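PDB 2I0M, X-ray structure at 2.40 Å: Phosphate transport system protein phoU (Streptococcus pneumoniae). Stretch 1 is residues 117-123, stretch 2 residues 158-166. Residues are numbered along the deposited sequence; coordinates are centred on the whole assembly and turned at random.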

# COMPACT_ATOMS: atom_id res chain seq x y z
N GLU A 117 -1.92 -10.89 23.74
CA GLU A 117 -2.87 -11.83 23.15
C GLU A 117 -3.77 -11.25 22.05
O GLU A 117 -4.05 -11.92 21.05
CB GLU A 117 -3.70 -12.54 24.23
CG GLU A 117 -2.90 -13.44 25.18
CD GLU A 117 -1.99 -14.43 24.45
OE1 GLU A 117 -2.43 -15.05 23.44
OE2 GLU A 117 -0.83 -14.58 24.90
N GLN A 118 -4.20 -10.00 22.22
CA GLN A 118 -4.88 -9.25 21.15
C GLN A 118 -4.02 -9.17 19.88
O GLN A 118 -4.50 -9.36 18.76
CB GLN A 118 -5.24 -7.85 21.61
CG GLN A 118 -6.58 -7.72 22.32
CD GLN A 118 -7.26 -6.38 22.02
OE1 GLN A 118 -7.58 -6.09 20.87
NE2 GLN A 118 -7.49 -5.58 23.05
N LEU A 119 -2.73 -8.89 20.08
CA LEU A 119 -1.75 -8.85 19.02
C LEU A 119 -1.59 -10.19 18.29
O LEU A 119 -1.45 -10.24 17.06
CB LEU A 119 -0.41 -8.39 19.60
CG LEU A 119 0.48 -7.66 18.60
CD1 LEU A 119 1.22 -6.51 19.27
CD2 LEU A 119 1.43 -8.64 17.92
N HIS A 120 -1.58 -11.28 19.08
CA HIS A 120 -1.57 -12.66 18.58
C HIS A 120 -2.81 -12.89 17.71
O HIS A 120 -2.73 -13.57 16.69
CB HIS A 120 -1.57 -13.68 19.76
CG HIS A 120 -0.27 -13.77 20.50
ND1 HIS A 120 -0.03 -14.74 21.46
CD2 HIS A 120 0.86 -13.04 20.42
CE1 HIS A 120 1.19 -14.58 21.95
NE2 HIS A 120 1.75 -13.56 21.33
N GLN A 121 -3.94 -12.33 18.12
CA GLN A 121 -5.20 -12.49 17.40
C GLN A 121 -5.20 -11.73 16.08
O GLN A 121 -5.60 -12.28 15.06
CB GLN A 121 -6.39 -12.08 18.25
CG GLN A 121 -6.62 -12.97 19.47
CD GLN A 121 -6.78 -14.43 19.11
OE1 GLN A 121 -7.45 -14.77 18.13
NE2 GLN A 121 -6.16 -15.32 19.89
N MET A 122 -4.73 -10.48 16.11
CA MET A 122 -4.57 -9.68 14.91
C MET A 122 -3.63 -10.42 13.96
O MET A 122 -3.86 -10.45 12.74
CB MET A 122 -4.01 -8.30 15.26
CG MET A 122 -3.79 -7.34 14.08
SD MET A 122 -3.22 -5.68 14.56
CE MET A 122 -1.76 -6.08 15.45
N GLY A 123 -2.59 -11.03 14.53
CA GLY A 123 -1.62 -11.80 13.75
C GLY A 123 -2.21 -13.04 13.11
O GLY A 123 -1.99 -13.28 11.92
N TYR A 158 -8.76 -4.25 15.43
CA TYR A 158 -7.57 -4.59 16.20
C TYR A 158 -6.57 -3.44 16.16
O TYR A 158 -6.00 -3.09 17.18
CB TYR A 158 -6.89 -5.86 15.67
CG TYR A 158 -7.60 -7.16 16.01
CD1 TYR A 158 -7.91 -7.49 17.33
CD2 TYR A 158 -7.90 -8.08 15.01
CE1 TYR A 158 -8.55 -8.69 17.64
CE2 TYR A 158 -8.52 -9.30 15.31
CZ TYR A 158 -8.85 -9.59 16.62
OH TYR A 158 -9.47 -10.79 16.91
N TYR A 159 -6.37 -2.86 14.98
CA TYR A 159 -5.41 -1.77 14.82
C TYR A 159 -5.70 -0.58 15.75
O TYR A 159 -4.80 -0.09 16.43
CB TYR A 159 -5.30 -1.32 13.35
CG TYR A 159 -4.34 -0.18 13.16
CD1 TYR A 159 -2.98 -0.37 13.33
CD2 TYR A 159 -4.79 1.08 12.82
CE1 TYR A 159 -2.07 0.67 13.19
CE2 TYR A 159 -3.89 2.14 12.66
CZ TYR A 159 -2.53 1.92 12.85
OH TYR A 159 -1.62 2.94 12.69
N TYR A 160 -6.95 -0.12 15.78
CA TYR A 160 -7.29 1.06 16.57
C TYR A 160 -7.33 0.77 18.06
O TYR A 160 -6.77 1.53 18.85
CB TYR A 160 -8.57 1.74 16.06
CG TYR A 160 -8.38 2.36 14.68
CD1 TYR A 160 -7.64 3.54 14.52
CD2 TYR A 160 -8.91 1.76 13.53
CE1 TYR A 160 -7.45 4.11 13.26
CE2 TYR A 160 -8.73 2.32 12.27
CZ TYR A 160 -8.00 3.49 12.14
OH TYR A 160 -7.81 4.03 10.88
N ALA A 161 -7.95 -0.35 18.44
CA ALA A 161 -7.96 -0.80 19.82
C ALA A 161 -6.55 -0.92 20.37
O ALA A 161 -6.28 -0.48 21.48
CB ALA A 161 -8.70 -2.13 19.94
N LEU A 162 -5.65 -1.53 19.61
CA LEU A 162 -4.28 -1.68 20.10
C LEU A 162 -3.51 -0.36 20.11
O LEU A 162 -2.66 -0.15 20.97
CB LEU A 162 -3.54 -2.79 19.34
CG LEU A 162 -3.85 -4.21 19.84
CD1 LEU A 162 -3.70 -5.24 18.75
CD2 LEU A 162 -2.97 -4.58 21.05
N SER A 163 -3.83 0.55 19.18
CA SER A 163 -3.21 1.87 19.17
C SER A 163 -3.64 2.70 20.38
O SER A 163 -2.80 3.26 21.07
CB SER A 163 -3.54 2.62 17.88
OG SER A 163 -3.05 1.91 16.76
N LYS A 164 -4.95 2.75 20.61
CA LYS A 164 -5.52 3.44 21.77
C LYS A 164 -4.91 2.92 23.07
O LYS A 164 -4.57 3.70 23.96
CB LYS A 164 -7.04 3.26 21.82
CG LYS A 164 -7.82 4.11 20.84
CD LYS A 164 -9.32 3.99 21.09
CE LYS A 164 -10.12 5.12 20.42
NZ LYS A 164 -10.22 5.00 18.92
N GLU A 165 -4.76 1.59 23.16
CA GLU A 165 -4.19 0.96 24.36
C GLU A 165 -2.72 1.33 24.54
O GLU A 165 -2.32 1.76 25.63
CB GLU A 165 -4.37 -0.56 24.30
CG GLU A 165 -3.63 -1.34 25.39
CD GLU A 165 -3.48 -2.81 25.04
OE1 GLU A 165 -3.97 -3.24 23.97
OE2 GLU A 165 -2.86 -3.55 25.84
N ILE A 166 -1.92 1.17 23.48
CA ILE A 166 -0.47 1.35 23.60
C ILE A 166 -0.07 2.78 23.98
O ILE A 166 0.72 2.96 24.90
CB ILE A 166 0.30 0.86 22.33
CG1 ILE A 166 -0.03 -0.60 22.03
CG2 ILE A 166 1.81 1.00 22.53
CD1 ILE A 166 0.52 -1.12 20.71

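Both stretches are helical and run nearly antiparallel, with 156° between their N-to-C directions. Their axes come no closer than 10.5 Å, so side chains fill the gap. No hydrogen bond crosses it; packing holds the pair together. Each helix keeps its own i to i+4 backbone bonds, such as M122 N to Q118 O at 2.9 Å.

E117 starts stretch 1 outside the contact. Its OE1 accepts a weak hydrogen bond from H120 ND1 at 3.1 Å, within the same helix. Q118 points toward stretch 2 and sits as a knob among Y158, A161, L162 and E165. Its CB lies 4.0 Å from L162 CD2, an aliphatic contact. Its OE1 reaches the edge of the Y158 ring, 3.8 Å from CD1. Q118 NE2 and E165 OE1 are 4.3 Å apart, too far for a hydrogen bond. L119 points away, but its backbone N lies 4.0 Å from L162 CD1. Q121 CB meets Y158 OH at 3.6 Å, while the end of the Q121 side chain leads away.

At M122 the backbones draw near: its CA is 6.0 Å from Y158 CA. M122 CA also lies over one face of the Y158 ring, 3.7 Å from CD2. The M122 side chain adds two apolar contacts, CG to Y158 CB at 3.8 Å and CE to L162 CD1 at 3.9 Å.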